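PDB 6KBH: cytochrome P450 monooxygenase from Rhodococcus sp. ECU0066, which probably acts as a self-sufficient monooxygenase, passing electrons from FMN through a [2Fe-2S] cluster to a heme that activates dioxygen. Local coordinates for residues A115-A120 and V225-G230; E204-H209 and A278-A283; S523-P528 and M617-R622; Q535-H540 and G584-T589. One frame throughout, in Å; residues are numbered along the deposited sequence.

How the contacts relate
From the N terminus, 115-120 opens the loop of contact 1, and 204-209 opens contact 2 before 225-230 has closed contact 1, so the two contacts cross; contact 2 closes at 278-283. They touch each other, Val229 packing on His209, and together tie the end of helix 108-116, the 204-209 loop and helix 219-242 to the heme-side helix of the P450 part. Farther along, 523-528 opens contact 3. Contact 4, between 535-540 and 584-589, is nested inside it, and 617-622 closes it. Both join the flavin-binding barrel to the parallel-sheet domain and touch the FMN. The two pairs lie far apart, with about 42 Å between the nearest atoms of contact 2 and either reductase contact.

Contact 1. Residues A115-A120 and V225-G230; sequences ARYGYA and VADAVG
Tyr117 lays its ring over the backbone of Gly230, and Tyr119, two residues on, turns its own ring face to Val229. The first overlap is a CH-pi contact: Gly230 CA lies 4.1 Å from the centroid of the Tyr117 ring, 29° off the ring normal, while Gly230 C sits over the same face, displaced toward the rim. Tyr117 CA and Gly230 CA come within 5.3 Å, an approach that suits a residue without a side chain, since a CB on Gly230 would run into the ring. At the other end of the phenol, Asp227 OD1 stands at the ring edge, 4.1 Å from Tyr117 CE1, with the carboxylate turned 74° from the ring plane. Tyr117 OH has a weak hydrogen bond with Lys231 NZ. In cytochrome P450 terms the pair joins the end of helix 108-116, consistent with the B' helix, to helix 219-242, consistent with the G helix. The first of these ends in a Schellman motif whose C-prime residue is Gly118, with Gly118 N bonded to Ala115 O at 2.8 Å. Tyr119 follows that turn with CG anti to its backbone N (chi1 157°), which swings the ring across to Val229; CG1 of Val229 lies over one face, 3.9 Å from Tyr119 CE2. Trp233 meets the Tyr119 ring edge-to-face, and Met277 of helix 269-281 touches both Tyr119 and Val229.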
# COMPACT_ATOMS: atom_id res chain seq x y z
N ALA A 115 18.27 31.21 21.10
CA ALA A 115 18.46 32.53 20.51
C ALA A 115 19.94 32.82 20.25
O ALA A 115 20.26 33.62 19.36
CB ALA A 115 17.85 33.60 21.40
N ARG A 116 20.84 32.19 21.01
CA ARG A 116 22.26 32.43 20.82
C ARG A 116 22.75 31.93 19.46
O ARG A 116 23.63 32.55 18.86
CB ARG A 116 23.06 31.78 21.95
CG ARG A 116 23.10 32.62 23.22
CD ARG A 116 24.31 32.27 24.07
NE ARG A 116 24.28 30.89 24.52
CZ ARG A 116 23.74 30.49 25.66
NH1 ARG A 116 23.18 31.37 26.48
NH2 ARG A 116 23.75 29.20 26.00
N TYR A 117 22.19 30.83 18.97
CA TYR A 117 22.42 30.41 17.60
C TYR A 117 21.47 31.09 16.62
O TYR A 117 21.44 30.71 15.44
CB TYR A 117 22.28 28.89 17.47
CG TYR A 117 23.39 28.10 18.12
CD1 TYR A 117 23.35 27.79 19.47
CD2 TYR A 117 24.48 27.65 17.37
CE1 TYR A 117 24.37 27.05 20.07
CE2 TYR A 117 25.50 26.92 17.96
CZ TYR A 117 25.43 26.63 19.31
OH TYR A 117 26.44 25.90 19.90
N GLY A 118 20.69 32.07 17.08
CA GLY A 118 19.76 32.80 16.24
C GLY A 118 18.84 31.89 15.45
O GLY A 118 18.62 32.11 14.25
N TYR A 119 18.28 30.88 16.11
CA TYR A 119 17.45 29.88 15.46
C TYR A 119 16.01 30.37 15.39
O TYR A 119 15.45 30.81 16.40
CB TYR A 119 17.56 28.55 16.22
CG TYR A 119 16.41 27.55 16.07
CD1 TYR A 119 15.26 27.63 16.85
CD2 TYR A 119 16.51 26.50 15.17
CE1 TYR A 119 14.23 26.70 16.72
CE2 TYR A 119 15.49 25.58 15.03
CZ TYR A 119 14.36 25.68 15.80
OH TYR A 119 13.35 24.76 15.66
N ALA A 120 15.43 30.32 14.20
CA ALA A 120 14.04 30.70 13.99
C ALA A 120 13.49 29.78 12.90
O ALA A 120 13.63 30.06 11.70
CB ALA A 120 13.90 32.17 13.61
N VAL A 225 18.87 19.91 24.63
CA VAL A 225 18.23 19.84 23.32
C VAL A 225 18.41 21.16 22.57
O VAL A 225 18.82 21.18 21.41
CB VAL A 225 16.75 19.46 23.47
CG1 VAL A 225 16.01 19.68 22.16
CG2 VAL A 225 16.61 18.02 23.93
N ALA A 226 18.12 22.28 23.25
CA ALA A 226 18.31 23.59 22.64
C ALA A 226 19.74 23.80 22.17
O ALA A 226 19.97 24.51 21.19
CB ALA A 226 17.91 24.69 23.63
N ASP A 227 20.71 23.18 22.85
CA ASP A 227 22.10 23.30 22.43
C ASP A 227 22.36 22.47 21.17
O ASP A 227 22.99 22.95 20.23
CB ASP A 227 23.02 22.87 23.57
CG ASP A 227 24.42 23.45 23.43
OD1 ASP A 227 24.55 24.69 23.40
OD2 ASP A 227 25.39 22.66 23.38
N ALA A 228 21.88 21.22 21.15
CA ALA A 228 22.07 20.39 19.97
C ALA A 228 21.26 20.89 18.78
O ALA A 228 21.72 20.79 17.63
CB ALA A 228 21.71 18.94 20.28
N VAL A 229 20.07 21.43 19.03
CA VAL A 229 19.24 21.93 17.94
C VAL A 229 19.81 23.23 17.38
O VAL A 229 19.79 23.45 16.16
CB VAL A 229 17.78 22.10 18.43
CG1 VAL A 229 16.95 22.86 17.40
CG2 VAL A 229 17.17 20.74 18.72
N GLY A 230 20.34 24.09 18.25
CA GLY A 230 20.97 25.31 17.78
C GLY A 230 22.23 25.06 16.97
O GLY A 230 22.44 25.68 15.93

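Contact 2. Residues E204-H209 and A278-A283; sequences EYSIAH and AGIVAA. With HEM (protoporphyrin IX containing Fe), chain C.
The backbones of Ser206 and Val281 come no nearer than 8.1 Å between CA atoms, a loop passing a helix at a distance that only side chains bridge. Two slender contacts do so. Ile280 sends CD1 to Ser206 OG at 4.0 Å; its CG1 is held between the backbone N and the carbonyl carbon (chi1 62°), and the extended second torsion then carries the methyl out to the loop. That hydroxyl finds its polar partner in Leu202 O, one turn back at the end of helix 199-204, so the isoleucine methyl meets an oxygen already engaged. Farther along, the His209 ring presents CE1 to Val281 CG1 at 4.1 Å, the methyl approaching at a slant. The backbone of His209 is tied to the same helical region, its N bonded to Glu285. While the ends of Ile280 and Val281 touch the loop, neighbouring residues meet the porphyrin: Gly279 O lies 3.0 Å from HEM CBC, Ala282 O 3.2 Å from HEM C1C, and Ala283 CB 3.5 Å from HEM CMC. Ala282 O also accepts a hydrogen bond from Thr286 OG1, and Ala283 O one from Thr287 OG1. Such threonine bonds back to main-chain carbonyls, together with the run from Ala282 through Glu285 to Thr286 and Thr287, are consistent with the kinked distal helix of cytochromes P450, which passes over the heme and in the family lines the oxygen-binding groove.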
# COMPACT_ATOMS: atom_id res chain seq x y z
N GLU A 204 25.80 13.85 14.44
CA GLU A 204 26.24 14.18 15.79
C GLU A 204 25.25 15.12 16.46
O GLU A 204 24.96 14.99 17.66
CB GLU A 204 27.64 14.80 15.73
CG GLU A 204 28.49 14.70 17.00
CD GLU A 204 28.12 15.73 18.07
OE1 GLU A 204 28.64 16.86 17.99
OE2 GLU A 204 27.32 15.41 18.98
N TYR A 205 24.68 16.04 15.69
CA TYR A 205 23.70 17.00 16.19
C TYR A 205 22.27 16.48 16.11
O TYR A 205 21.33 17.25 16.34
CB TYR A 205 23.81 18.32 15.41
CG TYR A 205 25.16 19.00 15.47
CD1 TYR A 205 26.10 18.68 16.44
CD2 TYR A 205 25.50 19.98 14.54
CE1 TYR A 205 27.33 19.30 16.49
CE2 TYR A 205 26.73 20.61 14.58
CZ TYR A 205 27.65 20.27 15.55
OH TYR A 205 28.87 20.90 15.59
N SER A 206 22.08 15.20 15.78
CA SER A 206 20.76 14.59 15.69
C SER A 206 20.48 13.81 16.97
O SER A 206 21.27 12.93 17.35
CB SER A 206 20.66 13.66 14.48
OG SER A 206 20.78 14.38 13.27
N ILE A 207 19.37 14.13 17.64
CA ILE A 207 19.08 13.59 18.97
C ILE A 207 17.61 13.21 19.06
O ILE A 207 16.80 13.48 18.17
CB ILE A 207 19.42 14.59 20.09
CG1 ILE A 207 18.63 15.89 19.90
CG2 ILE A 207 20.92 14.85 20.15
CD1 ILE A 207 18.58 16.75 21.13
N ALA A 208 17.27 12.58 20.18
CA ALA A 208 15.89 12.23 20.48
C ALA A 208 15.12 13.46 20.93
O ALA A 208 15.62 14.28 21.71
CB ALA A 208 15.83 11.14 21.54
N HIS A 209 13.88 13.59 20.44
CA HIS A 209 13.02 14.71 20.80
C HIS A 209 11.75 14.28 21.53
O HIS A 209 10.94 15.14 21.88
CB HIS A 209 12.61 15.49 19.54
CG HIS A 209 13.71 16.32 18.96
ND1 HIS A 209 14.54 15.86 17.96
CD2 HIS A 209 14.11 17.59 19.22
CE1 HIS A 209 15.40 16.80 17.63
NE2 HIS A 209 15.16 17.86 18.38
N ALA A 278 13.36 20.06 9.69
CA ALA A 278 12.06 19.41 9.62
C ALA A 278 12.15 18.07 8.91
O ALA A 278 11.47 17.11 9.28
CB ALA A 278 11.06 20.33 8.91
N GLY A 279 13.04 17.98 7.91
CA GLY A 279 13.12 16.77 7.11
C GLY A 279 13.54 15.55 7.91
O GLY A 279 12.90 14.50 7.85
N ILE A 280 14.63 15.66 8.67
CA ILE A 280 15.20 14.47 9.31
C ILE A 280 14.74 14.28 10.75
O ILE A 280 15.07 13.25 11.36
CB ILE A 280 16.74 14.48 9.24
CG1 ILE A 280 17.33 15.67 9.98
CG2 ILE A 280 17.21 14.47 7.79
CD1 ILE A 280 18.85 15.64 10.02
N VAL A 281 13.99 15.22 11.32
CA VAL A 281 13.32 14.91 12.59
C VAL A 281 12.00 14.20 12.32
O VAL A 281 11.54 13.42 13.16
CB VAL A 281 13.12 16.17 13.46
CG1 VAL A 281 14.43 16.94 13.60
CG2 VAL A 281 12.02 17.06 12.90
N ALA A 282 11.38 14.45 11.17
CA ALA A 282 10.19 13.71 10.79
C ALA A 282 10.52 12.29 10.38
O ALA A 282 9.62 11.44 10.32
CB ALA A 282 9.46 14.43 9.65
N ALA A 283 11.80 12.00 10.12
CA ALA A 283 12.21 10.75 9.49
C ALA A 283 12.96 9.80 10.40
O ALA A 283 12.93 8.59 10.16
CB ALA A 283 13.09 11.04 8.27
CHA HEM C . 3.50 14.08 8.92
CHB HEM C . 3.89 9.55 11.11
CHC HEM C . 8.41 8.62 8.52
CHD HEM C . 7.99 13.11 6.37
C1A HEM C . 3.44 12.81 9.65
C2A HEM C . 2.25 12.74 10.51
C3A HEM C . 2.35 11.49 11.11
C4A HEM C . 3.61 10.91 10.56
CMA HEM C . 1.40 10.88 12.10
CAA HEM C . 1.16 13.75 10.69
CBA HEM C . -0.13 13.41 10.01
CGA HEM C . -1.21 14.43 9.93
O1A HEM C . -0.99 15.35 10.75
O2A HEM C . -2.05 14.09 9.05
C1B HEM C . 5.13 8.86 10.64
C2B HEM C . 5.58 7.46 11.09
C3B HEM C . 6.99 7.18 10.27
C4B HEM C . 7.24 8.42 9.45
CMB HEM C . 4.88 6.56 12.05
CAB HEM C . 7.86 5.97 10.34
CBB HEM C . 7.23 4.64 10.13
C1C HEM C . 8.43 9.92 7.80
C2C HEM C . 9.60 9.99 6.97
C3C HEM C . 9.51 11.22 6.36
C4C HEM C . 8.28 11.78 6.89
CMC HEM C . 10.66 8.95 6.79
CAC HEM C . 10.47 11.80 5.36
CBC HEM C . 11.38 12.92 5.74
C1D HEM C . 6.74 13.59 6.97
C2D HEM C . 6.36 14.95 6.48
C3D HEM C . 4.95 15.27 7.28
C4D HEM C . 4.73 14.03 8.10
CMD HEM C . 7.11 15.80 5.51
CAD HEM C . 4.11 16.49 7.18
CBD HEM C . 3.24 16.57 5.96
CGD HEM C . 2.10 17.52 6.01
O1D HEM C . 1.88 17.80 7.21
O2D HEM C . 1.67 17.76 4.85
NA HEM C . 4.29 11.70 9.67
NB HEM C . 6.07 9.41 9.61
NC HEM C . 7.60 11.02 7.77
ND HEM C . 5.79 12.89 7.94
FE HEM C . 6.02 11.18 8.91

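Contact 3. Residues S523-P528 and M617-R622; sequences SLCGDP and MAFLDR. With FMN (flavin mononucleotide), chain B.
The joint between the flavin-binding barrel and the parallel-sheet domain of a ferredoxin reductase-like module is bridged by Arg622 and Phe619 reaching for Cys525. Arg622 turns the edge of its guanidinium to one backbone oxygen: NH1 is modelled at 2.5 Å from Cys525 O, a doubtfully short length, and NH2 adds a weak second bond to Cys525 O at 3.0 Å, with an N-H...O angle of 123°. NH2 also forms a salt bridge with Asp596, so the group is gripped from two parts of the fold. A methionine in place of Arg622 would probably leave Cys525 O without these donors and Asp596 without its countercharge. Beside this bond Cys525 SG meets Phe619 CZ at 3.6 Å, a sulfur-aromatic contact at an oblique angle to the ring; CG of Phe619 anti to the carbonyl carbon (chi1 -65°) carries the ring across to the sulfur. Two residues earlier, Ser523 N donates to FMN N5 at 3.3 Å, placing the contact next to the flavin site. Phe619 is the N-cap residue of helix 620-625, and its side chain also touches Ile592 of helix 588-601 and Ile485 of strand 475-486; the backbone of Cys525 pairs with Gln535 of strand 533-536.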
# COMPACT_ATOMS: atom_id res chain seq x y z
N SER A 523 -6.52 -17.61 -17.89
CA SER A 523 -7.72 -18.37 -17.52
C SER A 523 -7.35 -19.72 -16.91
O SER A 523 -6.22 -20.22 -17.05
CB SER A 523 -8.62 -18.58 -18.73
OG SER A 523 -9.08 -17.34 -19.26
N LEU A 524 -8.31 -20.31 -16.22
CA LEU A 524 -8.13 -21.59 -15.54
C LEU A 524 -8.88 -22.68 -16.28
O LEU A 524 -10.12 -22.68 -16.31
CB LEU A 524 -8.57 -21.51 -14.09
CG LEU A 524 -7.65 -20.53 -13.37
CD1 LEU A 524 -8.44 -19.73 -12.38
CD2 LEU A 524 -6.55 -21.33 -12.73
N CYS A 525 -8.12 -23.62 -16.83
CA CYS A 525 -8.64 -24.72 -17.64
C CYS A 525 -8.55 -26.05 -16.92
O CYS A 525 -8.73 -27.10 -17.56
CB CYS A 525 -7.88 -24.78 -18.96
SG CYS A 525 -6.12 -24.51 -18.72
N GLY A 526 -8.26 -26.04 -15.63
CA GLY A 526 -8.18 -27.26 -14.85
C GLY A 526 -9.55 -27.73 -14.41
O GLY A 526 -10.58 -27.30 -14.93
N ASP A 527 -9.55 -28.64 -13.44
CA ASP A 527 -10.79 -29.19 -12.93
C ASP A 527 -11.24 -28.40 -11.71
O ASP A 527 -10.46 -28.27 -10.75
CB ASP A 527 -10.61 -30.66 -12.56
CG ASP A 527 -11.83 -31.24 -11.87
OD1 ASP A 527 -12.93 -31.21 -12.46
OD2 ASP A 527 -11.69 -31.73 -10.73
N PRO A 528 -12.45 -27.84 -11.70
CA PRO A 528 -12.89 -27.08 -10.52
C PRO A 528 -13.05 -27.94 -9.28
O PRO A 528 -12.72 -27.49 -8.17
CB PRO A 528 -14.23 -26.47 -10.97
CG PRO A 528 -14.22 -26.57 -12.47
CD PRO A 528 -13.45 -27.80 -12.78
N MET A 617 -3.20 -26.25 -31.61
CA MET A 617 -4.51 -26.04 -31.01
C MET A 617 -4.62 -26.97 -29.80
O MET A 617 -4.76 -28.18 -29.95
CB MET A 617 -5.63 -26.30 -32.02
CG MET A 617 -6.18 -25.02 -32.64
SD MET A 617 -6.89 -25.27 -34.27
CE MET A 617 -8.15 -26.50 -33.93
N ALA A 618 -4.56 -26.38 -28.61
CA ALA A 618 -4.57 -27.14 -27.38
C ALA A 618 -5.97 -27.63 -27.05
O ALA A 618 -6.97 -27.01 -27.42
CB ALA A 618 -4.02 -26.30 -26.22
N PHE A 619 -6.03 -28.76 -26.36
CA PHE A 619 -7.22 -29.38 -25.77
C PHE A 619 -8.12 -30.07 -26.79
O PHE A 619 -9.21 -30.50 -26.41
CB PHE A 619 -8.06 -28.37 -24.98
CG PHE A 619 -7.37 -27.84 -23.76
CD1 PHE A 619 -7.03 -28.68 -22.72
CD2 PHE A 619 -7.06 -26.50 -23.66
CE1 PHE A 619 -6.40 -28.20 -21.60
CE2 PHE A 619 -6.42 -26.00 -22.54
CZ PHE A 619 -6.09 -26.86 -21.50
N LEU A 620 -7.70 -30.20 -28.06
CA LEU A 620 -8.47 -31.02 -28.99
C LEU A 620 -8.60 -32.44 -28.47
O LEU A 620 -9.67 -33.05 -28.56
CB LEU A 620 -7.79 -31.03 -30.36
CG LEU A 620 -7.57 -29.68 -31.05
CD1 LEU A 620 -6.61 -29.86 -32.20
CD2 LEU A 620 -8.89 -29.10 -31.53
N ASP A 621 -7.52 -32.98 -27.91
CA ASP A 621 -7.57 -34.23 -27.16
C ASP A 621 -8.65 -34.17 -26.09
O ASP A 621 -9.55 -35.00 -26.03
CB ASP A 621 -6.20 -34.49 -26.52
CG ASP A 621 -5.58 -33.22 -25.95
OD1 ASP A 621 -5.45 -32.24 -26.71
OD2 ASP A 621 -5.25 -33.20 -24.75
N ARG A 622 -8.55 -33.16 -25.22
CA ARG A 622 -9.57 -32.93 -24.20
C ARG A 622 -10.94 -32.71 -24.83
O ARG A 622 -11.95 -33.23 -24.35
CB ARG A 622 -9.15 -31.74 -23.35
CG ARG A 622 -10.23 -31.11 -22.52
CD ARG A 622 -9.61 -30.56 -21.27
NE ARG A 622 -10.56 -29.89 -20.39
CZ ARG A 622 -10.19 -29.18 -19.34
NH1 ARG A 622 -8.91 -29.05 -19.05
NH2 ARG A 622 -11.11 -28.61 -18.57
N1 FMN B . -5.35 -11.67 -20.40
C2 FMN B . -6.35 -11.12 -19.71
O2 FMN B . -6.40 -9.85 -19.60
N3 FMN B . -7.30 -11.85 -19.11
C4 FMN B . -7.25 -13.19 -19.22
O4 FMN B . -8.20 -13.96 -18.63
C4A FMN B . -6.22 -13.80 -19.94
N5 FMN B . -6.19 -15.13 -20.03
C5A FMN B . -5.19 -15.70 -20.72
C6 FMN B . -5.18 -17.08 -20.81
C7 FMN B . -4.18 -17.72 -21.50
C7M FMN B . -4.29 -19.26 -21.51
C8 FMN B . -3.17 -16.98 -22.14
C8M FMN B . -2.05 -17.64 -22.91
C9 FMN B . -3.19 -15.59 -22.07
C9A FMN B . -4.19 -14.94 -21.35
N10 FMN B . -4.24 -13.59 -21.25
C10 FMN B . -5.25 -13.01 -20.55
C1' FMN B . -3.19 -12.72 -21.87
C2' FMN B . -1.99 -12.54 -20.96
O2' FMN B . -2.26 -11.81 -19.84
C3' FMN B . -0.85 -11.89 -21.70
O3' FMN B . -1.18 -10.66 -22.29
C4' FMN B . -0.26 -12.85 -22.76
O4' FMN B . -0.02 -14.16 -22.43
C5' FMN B . 1.15 -12.37 -23.23
O5' FMN B . 2.06 -11.87 -22.22
P FMN B . 3.31 -11.04 -22.68
O1P FMN B . 3.78 -10.16 -21.56
O2P FMN B . 4.44 -11.95 -23.06
O3P FMN B . 2.89 -10.23 -23.87

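Contact 4. Residues Q535-H540 and G584-T589; sequences QVAVLH and GGIGIT. With FMN (flavin mononucleotide), chain B.
The methyl-bearing end of the flat isoalloxazine of FMN is bordered by Ala537, Leu539, Ile586 and Thr589. Ile586 CG1 and Thr589 OG1 approach from one side of the ring plane and Val538 CA lies toward the other, all beyond the rim and not stacked over the benzene ring; Ala537 O comes nearly level with it, 2.9 Å from FMN C7M. This is the meeting of the flavin barrel, along the chain that continues from strand 533-536, with a glycine-rich turn linking strand 578-584 to helix 588-601, the GGIGIT sequence resembling the nucleotide-binding loop of ferredoxin reductase relatives. Across the seam, Ala537 CB touches Thr589 CG2 at 3.7 Å, and Leu539 CD2 packs on Ile586 CG2 at 4.1 Å. CG1 of Ile586 stands anti to the backbone N (chi1 -166°), and from there CD1 turns toward Ala537 O while CG1 itself meets C7M at 3.4 Å. A glycine at Thr589 would probably open a gap beside C7M and Ala537 CB and take the hydroxyl donor from Ile586 O. That carbonyl receives two bonds from Thr589, one from its N at 3.1 Å and one from OG1 at 2.8 Å, the latter approaching with a C=O...O angle of 168°.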
# COMPACT_ATOMS: atom_id res chain seq x y z
N GLN A 535 -4.88 -24.87 -12.85
CA GLN A 535 -4.19 -25.19 -14.09
C GLN A 535 -4.38 -24.06 -15.08
O GLN A 535 -5.50 -23.62 -15.32
CB GLN A 535 -4.69 -26.51 -14.69
CG GLN A 535 -3.79 -27.70 -14.41
CD GLN A 535 -4.32 -28.99 -15.01
OE1 GLN A 535 -5.49 -29.08 -15.37
NE2 GLN A 535 -3.45 -29.99 -15.11
N VAL A 536 -3.27 -23.60 -15.66
CA VAL A 536 -3.28 -22.58 -16.70
C VAL A 536 -2.46 -23.09 -17.87
O VAL A 536 -1.55 -23.91 -17.71
CB VAL A 536 -2.74 -21.23 -16.19
CG1 VAL A 536 -3.69 -20.62 -15.18
CG2 VAL A 536 -1.36 -21.41 -15.58
N ALA A 537 -2.78 -22.59 -19.07
CA ALA A 537 -2.13 -23.04 -20.30
C ALA A 537 -1.57 -21.83 -21.04
O ALA A 537 -2.23 -21.29 -21.93
CB ALA A 537 -3.10 -23.83 -21.17
N VAL A 538 -0.35 -21.42 -20.71
CA VAL A 538 0.21 -20.19 -21.25
C VAL A 538 0.77 -20.43 -22.65
O VAL A 538 1.41 -21.45 -22.92
CB VAL A 538 1.29 -19.63 -20.31
CG1 VAL A 538 2.40 -20.65 -20.12
CG2 VAL A 538 1.85 -18.32 -20.84
N LEU A 539 0.52 -19.48 -23.55
CA LEU A 539 1.06 -19.49 -24.90
C LEU A 539 2.29 -18.59 -24.98
O LEU A 539 2.32 -17.50 -24.40
CB LEU A 539 0.01 -19.03 -25.92
CG LEU A 539 0.48 -18.40 -27.24
CD1 LEU A 539 1.20 -19.42 -28.11
CD2 LEU A 539 -0.68 -17.77 -27.99
N HIS A 540 3.31 -19.06 -25.71
CA HIS A 540 4.48 -18.23 -26.02
C HIS A 540 4.05 -17.23 -27.07
O HIS A 540 4.00 -17.54 -28.27
CB HIS A 540 5.63 -19.08 -26.54
CG HIS A 540 6.99 -18.51 -26.26
ND1 HIS A 540 7.30 -17.19 -26.50
CD2 HIS A 540 8.12 -19.08 -25.79
CE1 HIS A 540 8.56 -16.97 -26.18
NE2 HIS A 540 9.08 -18.10 -25.74
N GLY A 584 -10.83 -19.04 -30.55
CA GLY A 584 -9.71 -18.91 -31.46
C GLY A 584 -8.37 -18.94 -30.74
O GLY A 584 -8.13 -18.14 -29.83
N GLY A 585 -7.49 -19.84 -31.16
CA GLY A 585 -6.18 -19.91 -30.53
C GLY A 585 -6.28 -20.31 -29.08
O GLY A 585 -7.00 -21.24 -28.72
N ILE A 586 -5.56 -19.58 -28.22
CA ILE A 586 -5.51 -19.89 -26.80
C ILE A 586 -6.77 -19.44 -26.06
O ILE A 586 -6.95 -19.78 -24.88
CB ILE A 586 -4.22 -19.31 -26.18
CG1 ILE A 586 -4.00 -19.92 -24.81
CG2 ILE A 586 -4.29 -17.79 -26.12
CD1 ILE A 586 -3.30 -21.24 -24.83
N GLY A 587 -7.66 -18.72 -26.73
CA GLY A 587 -8.96 -18.40 -26.15
C GLY A 587 -9.76 -19.63 -25.77
O GLY A 587 -10.86 -19.52 -25.24
N ILE A 588 -9.20 -20.82 -26.05
CA ILE A 588 -9.83 -22.07 -25.69
C ILE A 588 -9.87 -22.26 -24.18
O ILE A 588 -10.74 -22.97 -23.65
CB ILE A 588 -9.12 -23.24 -26.39
CG1 ILE A 588 -9.85 -24.56 -26.14
CG2 ILE A 588 -7.67 -23.34 -25.93
CD1 ILE A 588 -11.25 -24.60 -26.72
N THR A 589 -8.95 -21.63 -23.44
CA THR A 589 -8.83 -21.91 -22.01
C THR A 589 -10.08 -21.52 -21.21
O THR A 589 -10.59 -22.38 -20.47
CB THR A 589 -7.57 -21.25 -21.45
OG1 THR A 589 -7.36 -19.98 -22.07
CG2 THR A 589 -6.36 -22.14 -21.69
N1 FMN B . -5.35 -11.67 -20.40
C2 FMN B . -6.35 -11.12 -19.71
O2 FMN B . -6.40 -9.85 -19.60
N3 FMN B . -7.30 -11.85 -19.11
C4 FMN B . -7.25 -13.19 -19.22
O4 FMN B . -8.20 -13.96 -18.63
C4A FMN B . -6.22 -13.80 -19.94
N5 FMN B . -6.19 -15.13 -20.03
C5A FMN B . -5.19 -15.70 -20.72
C6 FMN B . -5.18 -17.08 -20.81
C7 FMN B . -4.18 -17.72 -21.50
C7M FMN B . -4.29 -19.26 -21.51
C8 FMN B . -3.17 -16.98 -22.14
C8M FMN B . -2.05 -17.64 -22.91
C9 FMN B . -3.19 -15.59 -22.07
C9A FMN B . -4.19 -14.94 -21.35
N10 FMN B . -4.24 -13.59 -21.25
C10 FMN B . -5.25 -13.01 -20.55
C1' FMN B . -3.19 -12.72 -21.87
C2' FMN B . -1.99 -12.54 -20.96
O2' FMN B . -2.26 -11.81 -19.84
C3' FMN B . -0.85 -11.89 -21.70
O3' FMN B . -1.18 -10.66 -22.29
C4' FMN B . -0.26 -12.85 -22.76
O4' FMN B . -0.02 -14.16 -22.43
C5' FMN B . 1.15 -12.37 -23.23
O5' FMN B . 2.06 -11.87 -22.22
P FMN B . 3.31 -11.04 -22.68
O1P FMN B . 3.78 -10.16 -21.56
O2P FMN B . 4.44 -11.95 -23.06
O3P FMN B . 2.89 -10.23 -23.87